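Local atomic coordinates of serine-threonine phosphatase 2C (Toxoplasma gondii, PDB entry 2I44), a protein that probably removes phosphate from phosphoserine and phosphothreonine in proteins as a metal-dependent phosphatase of the PP2C family, here with calcium bound. Residues L74-W85 / A112-E123. Numbering follows the deposited sequence.
Sequences LVVPQLISSPAW and AVDDMYKNADNE
Leu74 reaches the far end of the contact through both methyls: CD1 lies against the backbone O of Ala120, while Leu74 CD2 packs on the carboxylate of Glu123, 3.2 Å from Glu123 OE2. One residue on, Val75 offers CB to the selenium of Met116 (a selenomethionine), whose CG also lies close to the Val75 carbonyl. Gln78 is the knob, seated in a hole formed by Met116, Asn119, Ala120 and Glu123. Gln78 CG rests 3.8 Å from Ala120 CA. A bend at chi2 swings the amide round to straddle two partners: OE1 lies over Asn119 CB, and Gln78 NE2 donates to Glu123 OE1 at 2.6 Å. That oxygen sits exactly in the Gln78 amide plane and is approached nearly along its C-O axis, with the amide and carboxylate planes turned 68° apart.

The axes of 74-80 and 112-123 approach to 8.1 Å, with 125° between their N-to-C directions; they are parts of helices 66-80 and 98-130. Both belong to the helical layer packed on one sheet of the PP2C beta-sandwich, and Phe55 of strand 53-62 touches Val75, Leu79 and Met116 from the sheet side. Leu79 sets CB 3.7 Å from the Met116 selenium, while its CD1 extends to the backbone O and the methyl of Ala112.

Past the turn, Ser82 N-caps helix 83-92. Ser82 OG, turned opposite the Ser82 N about the CA-CB bond (chi1 167°), accepts from Trp85 N. Ser82 OG also donates to Asp115 OD2 from the anti side, 3.2 Å away, so the cap is tied to the other helix; OD1 of that aspartate is taken by Gln111. The Ala84 methyl then packs on Ala112 CA, and Ala112 CB in turn meets the edge of the Trp85 indole near CE3.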
# COMPACT_ATOMS: atom_id res chain seq x y z
N LEU A 74 9.56 6.83 -5.94
CA LEU A 74 9.98 7.78 -4.92
C LEU A 74 10.11 7.21 -3.51
O LEU A 74 10.89 7.71 -2.70
CB LEU A 74 9.00 8.96 -4.87
CG LEU A 74 8.78 9.77 -6.15
CD1 LEU A 74 7.75 10.87 -5.88
CD2 LEU A 74 10.10 10.38 -6.61
N VAL A 75 9.35 6.15 -3.22
CA VAL A 75 9.38 5.56 -1.88
C VAL A 75 10.70 5.00 -1.38
O VAL A 75 11.10 5.30 -0.26
CB VAL A 75 8.29 4.46 -1.74
CG1 VAL A 75 6.91 5.10 -1.76
CG2 VAL A 75 8.41 3.44 -2.85
N VAL A 76 11.39 4.20 -2.17
CA VAL A 76 12.66 3.65 -1.69
C VAL A 76 13.70 4.76 -1.52
O VAL A 76 14.35 4.85 -0.46
CB VAL A 76 13.17 2.52 -2.62
CG1 VAL A 76 14.57 2.09 -2.21
CG2 VAL A 76 12.24 1.31 -2.50
N PRO A 77 13.87 5.64 -2.52
CA PRO A 77 14.86 6.71 -2.36
C PRO A 77 14.57 7.59 -1.14
O PRO A 77 15.47 7.91 -0.36
CB PRO A 77 14.76 7.48 -3.67
CG PRO A 77 14.40 6.39 -4.65
CD PRO A 77 13.34 5.63 -3.89
N GLN A 78 13.31 7.98 -0.97
CA GLN A 78 12.94 8.81 0.17
C GLN A 78 13.13 8.06 1.49
O GLN A 78 13.55 8.65 2.49
CB GLN A 78 11.48 9.26 0.05
CG GLN A 78 11.23 10.36 -0.98
CD GLN A 78 11.93 11.67 -0.62
OE1 GLN A 78 12.38 11.86 0.51
NE2 GLN A 78 12.00 12.58 -1.59
N LEU A 79 12.82 6.77 1.49
CA LEU A 79 12.96 5.97 2.70
C LEU A 79 14.39 5.96 3.21
O LEU A 79 14.65 6.33 4.36
CB LEU A 79 12.52 4.52 2.44
CG LEU A 79 12.82 3.53 3.57
CD1 LEU A 79 12.03 3.91 4.81
CD2 LEU A 79 12.45 2.12 3.13
N ILE A 80 15.33 5.56 2.36
CA ILE A 80 16.71 5.49 2.77
C ILE A 80 17.42 6.83 2.94
O ILE A 80 18.53 6.88 3.48
CB ILE A 80 17.52 4.57 1.81
CG1 ILE A 80 17.57 5.18 0.41
CG2 ILE A 80 16.87 3.19 1.75
CD1 ILE A 80 18.27 4.29 -0.60
N SER A 81 16.80 7.92 2.50
CA SER A 81 17.39 9.24 2.65
C SER A 81 17.00 9.77 4.02
O SER A 81 17.46 10.82 4.46
CB SER A 81 16.88 10.20 1.58
OG SER A 81 17.28 9.77 0.29
N SER A 82 16.12 9.03 4.69
CA SER A 82 15.64 9.42 6.01
C SER A 82 16.71 9.34 7.11
O SER A 82 17.36 8.31 7.28
CB SER A 82 14.47 8.52 6.42
OG SER A 82 14.17 8.65 7.79
N PRO A 83 16.90 10.44 7.85
CA PRO A 83 17.91 10.43 8.91
C PRO A 83 17.55 9.29 9.86
O PRO A 83 18.41 8.69 10.49
CB PRO A 83 17.74 11.80 9.56
CG PRO A 83 17.37 12.66 8.38
CD PRO A 83 16.33 11.79 7.68
N ALA A 84 16.25 8.99 9.93
CA ALA A 84 15.74 7.93 10.77
C ALA A 84 16.24 6.59 10.24
O ALA A 84 16.53 5.67 11.01
CB ALA A 84 14.21 7.96 10.78
N TRP A 85 16.33 6.48 8.92
CA TRP A 85 16.80 5.25 8.31
C TRP A 85 18.32 5.14 8.44
O TRP A 85 18.86 4.04 8.54
CB TRP A 85 16.39 5.19 6.83
CG TRP A 85 16.78 3.89 6.20
CD1 TRP A 85 17.84 3.67 5.37
CD2 TRP A 85 16.14 2.62 6.37
NE1 TRP A 85 17.90 2.35 5.01
CE2 TRP A 85 16.87 1.68 5.61
CE3 TRP A 85 15.02 2.19 7.10
CZ2 TRP A 85 16.52 0.32 5.56
CZ3 TRP A 85 14.67 0.84 7.05
CH2 TRP A 85 15.42 -0.08 6.28
N ALA A 112 10.97 6.10 10.31
CA ALA A 112 11.48 6.14 8.95
C ALA A 112 10.35 6.00 7.92
O ALA A 112 10.35 6.68 6.90
CB ALA A 112 12.50 5.02 8.74
N VAL A 113 9.40 5.12 8.20
CA VAL A 113 8.28 4.92 7.29
C VAL A 113 7.45 6.19 7.26
O VAL A 113 6.98 6.62 6.21
CB VAL A 113 7.41 3.72 7.73
CG1 VAL A 113 6.14 3.63 6.89
CG2 VAL A 113 8.21 2.43 7.58
N ASP A 114 7.30 6.82 8.42
CA ASP A 114 6.54 8.05 8.51
C ASP A 114 7.21 9.12 7.64
O ASP A 114 6.54 9.83 6.88
CB ASP A 114 6.46 8.54 9.95
CG ASP A 114 5.35 9.55 10.15
OD1 ASP A 114 4.17 9.14 10.13
OD2 ASP A 114 5.65 10.75 10.31
N ASP A 115 8.53 9.23 7.76
CA ASP A 115 9.30 10.20 6.99
C ASP A 115 9.17 9.92 5.50
O ASP A 115 9.03 10.84 4.69
CB ASP A 115 10.78 10.15 7.37
CG ASP A 115 11.06 10.81 8.70
OD1 ASP A 115 10.10 11.32 9.32
OD2 ASP A 115 12.24 10.84 9.12
N MSE A 116 9.22 8.64 5.14
CA MSE A 116 9.10 8.24 3.75
C MSE A 116 7.79 8.73 3.12
O MSE A 116 7.79 9.35 2.06
CB MSE A 116 9.16 6.71 3.64
CG MSE A 116 8.90 6.18 2.23
SE MSE A 116 8.80 4.23 2.15
CE MSE A 116 6.94 4.02 2.59
N TYR A 117 6.68 8.45 3.80
CA TYR A 117 5.38 8.86 3.31
C TYR A 117 5.27 10.36 3.08
O TYR A 117 4.95 10.80 1.98
CB TYR A 117 4.28 8.39 4.27
CG TYR A 117 3.76 7.01 3.93
CD1 TYR A 117 2.78 6.83 2.95
CD2 TYR A 117 4.30 5.87 4.53
CE1 TYR A 117 2.35 5.55 2.58
CE2 TYR A 117 3.87 4.59 4.17
CZ TYR A 117 2.90 4.44 3.19
OH TYR A 117 2.46 3.18 2.85
N LYS A 118 5.54 11.13 4.12
CA LYS A 118 5.44 12.58 4.01
C LYS A 118 6.41 13.20 3.01
O LYS A 118 6.03 14.10 2.27
CB LYS A 118 5.63 13.21 5.39
CG LYS A 118 4.48 12.89 6.35
CD LYS A 118 4.82 13.24 7.78
CE LYS A 118 3.67 12.92 8.71
NZ LYS A 118 4.10 12.91 10.14
N ASN A 119 7.64 12.70 2.96
CA ASN A 119 8.62 13.24 2.02
C ASN A 119 8.32 12.82 0.59
O ASN A 119 8.48 13.60 -0.35
CB ASN A 119 10.04 12.83 2.41
CG ASN A 119 10.49 13.48 3.71
OD1 ASN A 119 10.06 14.59 4.03
ND2 ASN A 119 11.37 12.81 4.44
N ALA A 120 7.88 11.58 0.42
CA ALA A 120 7.54 11.10 -0.91
C ALA A 120 6.32 11.85 -1.42
O ALA A 120 6.21 12.13 -2.61
CB ALA A 120 7.27 9.61 -0.89
N ASP A 121 5.40 12.20 -0.52
CA ASP A 121 4.22 12.91 -0.98
C ASP A 121 4.53 14.36 -1.33
O ASP A 121 3.98 14.90 -2.28
CB ASP A 121 3.08 12.86 0.05
CG ASP A 121 1.76 13.35 -0.54
OD1 ASP A 121 1.36 12.82 -1.60
OD2 ASP A 121 1.13 14.25 0.04
N ASN A 122 5.40 14.99 -0.55
CA ASN A 122 5.75 16.38 -0.84
C ASN A 122 6.37 16.45 -2.23
O ASN A 122 6.02 17.32 -3.02
CB ASN A 122 6.75 16.93 0.20
CG ASN A 122 6.12 17.11 1.56
OD1 ASN A 122 4.90 17.25 1.69
ND2 ASN A 122 6.96 17.12 2.60
N GLU A 123 7.27 15.52 -2.52
CA GLU A 123 7.93 15.50 -3.82
C GLU A 123 6.93 15.21 -4.94
O GLU A 123 6.98 15.83 -6.01
CB GLU A 123 9.04 14.45 -3.83
CG GLU A 123 10.01 14.63 -4.99
CD GLU A 123 10.97 13.48 -5.12
OE1 GLU A 123 11.27 12.83 -4.09
OE2 GLU A 123 11.45 13.23 -6.25